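Local coordinates for FACT complex subunit SPT16 (Ashbya gossypii, PDB 6A8M), which probably acts in the FACT histone chaperone complex, which reorganises nucleosomes in transcription, DNA replication and repair, at residues 39-50 with 135-143. Residues are numbered along the deposited sequence; the frame is centred on the assembly and turned at random.
Sequences SADEENPYQKTT and ATKDSYQGK
The N-terminus of helix 48-57 organises this contact in the N-terminal lobe of SPT16: there the carboxylate of D138, from the loop after strand 131-134, accepts from the backbone amides of K48 and T49. OD2 of D138 takes the T49 N-H on its syn lone pair (N to OD2 2.7 Å) and the T49 hydroxyl on its anti side (OG1 to OD2 2.7 Å). OD1 adds a longer bond from K48 N, at 3.2 Å. Three donors thus fix the carboxylate's rotation.

Q47, at the N-cap position, pairs its amide with the S139 backbone: S139 N donates to OE1 (2.7 Å), while NE2 donates to S139 O with that oxygen 5° from the amide plane. With CG anti to the carbonyl carbon (chi1 -63°) and the chain extended beyond it, NE2 lies 3.3 Å above the Y140 ring plane, offset toward the rim. In that plane, Y140 OH donates to T50 OG1 (2.7 Å), which also bonds E60. Beyond the ring, S39 N binds Q141 O nearly straight (169°).

Were D138 cut back to an alanine, both amides and the T49 hydroxyl would probably lose this acceptor. The helix N-terminus's partial positive charge probably favours an ionised D138.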
loop_
_atom_site.group_PDB
_atom_site.type_symbol
_atom_site.label_atom_id
_atom_site.label_comp_id
_atom_site.label_asym_id
_atom_site.label_seq_id
_atom_site.Cartn_x
_atom_site.Cartn_y
_atom_site.Cartn_z
ATOM N N SER A 39 9.272 -12.072 14.691
ATOM C CA SER A 39 10.380 -11.967 13.755
ATOM C C SER A 39 9.902 -11.338 12.453
ATOM O O SER A 39 8.757 -11.526 12.026
ATOM C CB SER A 39 10.993 -13.348 13.490
ATOM O OG SER A 39 11.564 -13.876 14.682
ATOM N N ALA A 40 10.794 -10.588 11.813
ATOM C CA ALA A 40 10.443 -9.958 10.548
ATOM C C ALA A 40 10.126 -11.018 9.504
ATOM O O ALA A 40 10.752 -12.082 9.458
ATOM C CB ALA A 40 11.577 -9.056 10.066
ATOM N N ASP A 41 9.121 -10.732 8.685
ATOM C CA ASP A 41 8.679 -11.617 7.612
ATOM C C ASP A 41 8.659 -10.770 6.343
ATOM O O ASP A 41 7.645 -10.138 6.032
ATOM C CB ASP A 41 7.308 -12.207 7.924
ATOM C CG ASP A 41 6.873 -13.231 6.906
ATOM O OD1 ASP A 41 7.663 -13.507 5.973
ATOM O OD2 ASP A 41 5.743 -13.762 7.051
ATOM N N GLU A 42 9.785 -10.743 5.622
ATOM C CA GLU A 42 9.869 -9.919 4.421
ATOM C C GLU A 42 8.912 -10.382 3.330
ATOM O O GLU A 42 8.694 -9.638 2.366
ATOM C CB GLU A 42 11.306 -9.897 3.892
ATOM N N GLU A 43 8.323 -11.571 3.467
ATOM C CA GLU A 43 7.360 -12.067 2.494
ATOM C C GLU A 43 5.950 -11.526 2.707
ATOM O O GLU A 43 5.102 -11.698 1.824
ATOM C CB GLU A 43 7.331 -13.596 2.520
ATOM C CG GLU A 43 8.545 -14.227 1.865
ATOM C CD GLU A 43 8.908 -13.545 0.558
ATOM O OE1 GLU A 43 9.991 -12.922 0.482
ATOM O OE2 GLU A 43 8.101 -13.616 -0.393
ATOM N N ASN A 44 5.676 -10.884 3.844
ATOM C CA ASN A 44 4.366 -10.289 4.116
ATOM C C ASN A 44 4.566 -8.911 4.723
ATOM O O ASN A 44 4.378 -8.704 5.929
ATOM C CB ASN A 44 3.530 -11.185 5.030
ATOM C CG ASN A 44 3.207 -12.508 4.387
ATOM O OD1 ASN A 44 4.047 -13.411 4.347
ATOM N ND2 ASN A 44 1.992 -12.634 3.865
ATOM N N PRO A 45 4.919 -7.923 3.897
ATOM C CA PRO A 45 5.270 -6.597 4.423
ATOM C C PRO A 45 4.086 -5.726 4.812
ATOM O O PRO A 45 4.306 -4.661 5.395
ATOM C CB PRO A 45 6.034 -5.960 3.252
ATOM C CG PRO A 45 5.425 -6.614 2.030
ATOM C CD PRO A 45 5.103 -8.023 2.434
ATOM N N TYR A 46 2.853 -6.122 4.495
ATOM C CA TYR A 46 1.693 -5.259 4.687
ATOM C C TYR A 46 0.801 -5.717 5.835
ATOM O O TYR A 46 -0.392 -5.381 5.851
ATOM C CB TYR A 46 0.877 -5.160 3.390
ATOM C CG TYR A 46 1.725 -4.671 2.220
ATOM C CD1 TYR A 46 2.381 -3.453 2.280
ATOM C CD2 TYR A 46 1.899 -5.453 1.087
ATOM C CE1 TYR A 46 3.186 -3.003 1.222
ATOM C CE2 TYR A 46 2.683 -5.010 0.031
ATOM C CZ TYR A 46 3.319 -3.804 0.103
ATOM O OH TYR A 46 4.092 -3.396 -0.955
ATOM N N GLN A 47 1.340 -6.469 6.793
ATOM C CA GLN A 47 0.565 -6.789 7.991
ATOM C C GLN A 47 0.340 -5.518 8.810
ATOM O O GLN A 47 1.149 -4.584 8.794
ATOM C CB GLN A 47 1.265 -7.854 8.837
ATOM C CG GLN A 47 1.414 -9.210 8.105
ATOM C CD GLN A 47 1.665 -10.372 9.033
ATOM O OE1 GLN A 47 0.741 -11.112 9.360
ATOM N NE2 GLN A 47 2.917 -10.547 9.460
ATOM N N LYS A 48 -0.791 -5.477 9.518
ATOM C CA LYS A 48 -1.180 -4.224 10.154
ATOM C C LYS A 48 -0.153 -3.778 11.177
ATOM O O LYS A 48 0.103 -2.577 11.330
ATOM C CB LYS A 48 -2.555 -4.362 10.801
ATOM C CG LYS A 48 -3.634 -4.737 9.814
ATOM C CD LYS A 48 -3.821 -3.679 8.752
ATOM C CE LYS A 48 -4.761 -4.205 7.635
ATOM N NZ LYS A 48 -6.046 -4.757 8.165
ATOM N N THR A 49 0.445 -4.725 11.894
ATOM C CA THR A 49 1.398 -4.335 12.928
ATOM C C THR A 49 2.665 -3.773 12.313
ATOM O O THR A 49 3.218 -2.780 12.811
ATOM C CB THR A 49 1.711 -5.524 13.832
ATOM O OG1 THR A 49 0.489 -5.980 14.419
ATOM C CG2 THR A 49 2.654 -5.106 14.923
ATOM N N THR A 50 3.116 -4.370 11.208
ATOM C CA THR A 50 4.260 -3.822 10.483
ATOM C C THR A 50 3.951 -2.447 9.925
ATOM O O THR A 50 4.782 -1.537 10.004
ATOM C CB THR A 50 4.671 -4.775 9.358
ATOM O OG1 THR A 50 5.055 -6.029 9.920
ATOM C CG2 THR A 50 5.841 -4.180 8.527
ATOM N N ALA A 135 -4.657 -6.516 16.160
ATOM C CA ALA A 135 -4.532 -6.829 14.733
ATOM C C ALA A 135 -4.761 -8.331 14.589
ATOM O O ALA A 135 -3.829 -9.140 14.641
ATOM C CB ALA A 135 -3.175 -6.371 14.199
ATOM N N THR A 136 -6.035 -8.713 14.437
ATOM C CA THR A 136 -6.419 -10.104 14.676
ATOM C C THR A 136 -5.933 -11.038 13.577
ATOM O O THR A 136 -5.777 -12.240 13.828
ATOM C CB THR A 136 -7.944 -10.236 14.846
ATOM O OG1 THR A 136 -8.628 -9.722 13.694
ATOM C CG2 THR A 136 -8.415 -9.459 16.074
ATOM N N LYS A 137 -5.647 -10.516 12.389
ATOM C CA LYS A 137 -5.253 -11.359 11.266
ATOM C C LYS A 137 -3.746 -11.472 11.091
ATOM O O LYS A 137 -3.299 -12.251 10.244
ATOM C CB LYS A 137 -5.876 -10.837 9.972
ATOM C CG LYS A 137 -7.376 -10.611 10.090
ATOM C CD LYS A 137 -8.083 -11.870 10.546
ATOM C CE LYS A 137 -9.547 -11.593 10.852
ATOM N NZ LYS A 137 -10.153 -10.749 9.791
ATOM N N ASP A 138 -2.954 -10.736 11.869
ATOM C CA ASP A 138 -1.506 -10.768 11.691
ATOM C C ASP A 138 -0.899 -12.064 12.214
ATOM O O ASP A 138 -1.394 -12.684 13.160
ATOM C CB ASP A 138 -0.843 -9.599 12.414
ATOM C CG ASP A 138 -1.105 -8.258 11.752
ATOM O OD1 ASP A 138 -1.912 -8.166 10.801
ATOM O OD2 ASP A 138 -0.480 -7.281 12.200
ATOM N N SER A 139 0.219 -12.454 11.615
ATOM C CA SER A 139 0.908 -13.665 12.040
ATOM C C SER A 139 2.407 -13.430 11.984
ATOM O O SER A 139 2.922 -12.969 10.959
ATOM C CB SER A 139 0.524 -14.860 11.159
ATOM O OG SER A 139 1.305 -16.000 11.485
ATOM N N TYR A 140 3.092 -13.727 13.089
ATOM C CA TYR A 140 4.545 -13.654 13.170
ATOM C C TYR A 140 5.085 -14.892 13.878
ATOM O O TYR A 140 4.375 -15.567 14.630
ATOM C CB TYR A 140 5.021 -12.390 13.908
ATOM C CG TYR A 140 4.594 -11.080 13.277
ATOM C CD1 TYR A 140 3.396 -10.461 13.634
ATOM C CD2 TYR A 140 5.398 -10.452 12.328
ATOM C CE1 TYR A 140 2.993 -9.257 13.059
ATOM C CE2 TYR A 140 5.016 -9.237 11.750
ATOM C CZ TYR A 140 3.816 -8.646 12.121
ATOM O OH TYR A 140 3.455 -7.460 11.545
ATOM N N GLN A 141 6.356 -15.196 13.617
ATOM C CA GLN A 141 7.036 -16.322 14.238
ATOM C C GLN A 141 7.963 -15.844 15.346
ATOM O O GLN A 141 8.186 -14.644 15.536
ATOM C CB GLN A 141 7.848 -17.113 13.207
ATOM C CG GLN A 141 7.078 -17.481 11.962
ATOM C CD GLN A 141 6.045 -18.559 12.212
ATOM O OE1 GLN A 141 6.217 -19.405 13.092
ATOM N NE2 GLN A 141 4.964 -18.540 11.433
ATOM N N GLY A 142 8.508 -16.805 16.079
ATOM C CA GLY A 142 9.569 -16.498 17.009
ATOM C C GLY A 142 9.159 -16.729 18.456
ATOM O O GLY A 142 7.975 -16.781 18.806
ATOM N N LYS A 143 10.181 -16.874 19.301
ATOM C CA LYS A 143 9.989 -17.169 20.717
ATOM C C LYS A 143 9.188 -16.072 21.416
ATOM O O LYS A 143 8.317 -16.356 22.249
ATOM C CB LYS A 143 11.373 -17.349 21.362
ATOM C CG LYS A 143 11.405 -18.035 22.689
ATOM C CD LYS A 143 12.838 -18.208 23.211
ATOM C CE LYS A 143 13.690 -19.152 22.351
ATOM N NZ LYS A 143 13.370 -20.597 22.474
HETATM O O HOH W 1 7.600 -13.776 11.338
HETATM O O HOH W 2 -1.227 -11.670 7.798
#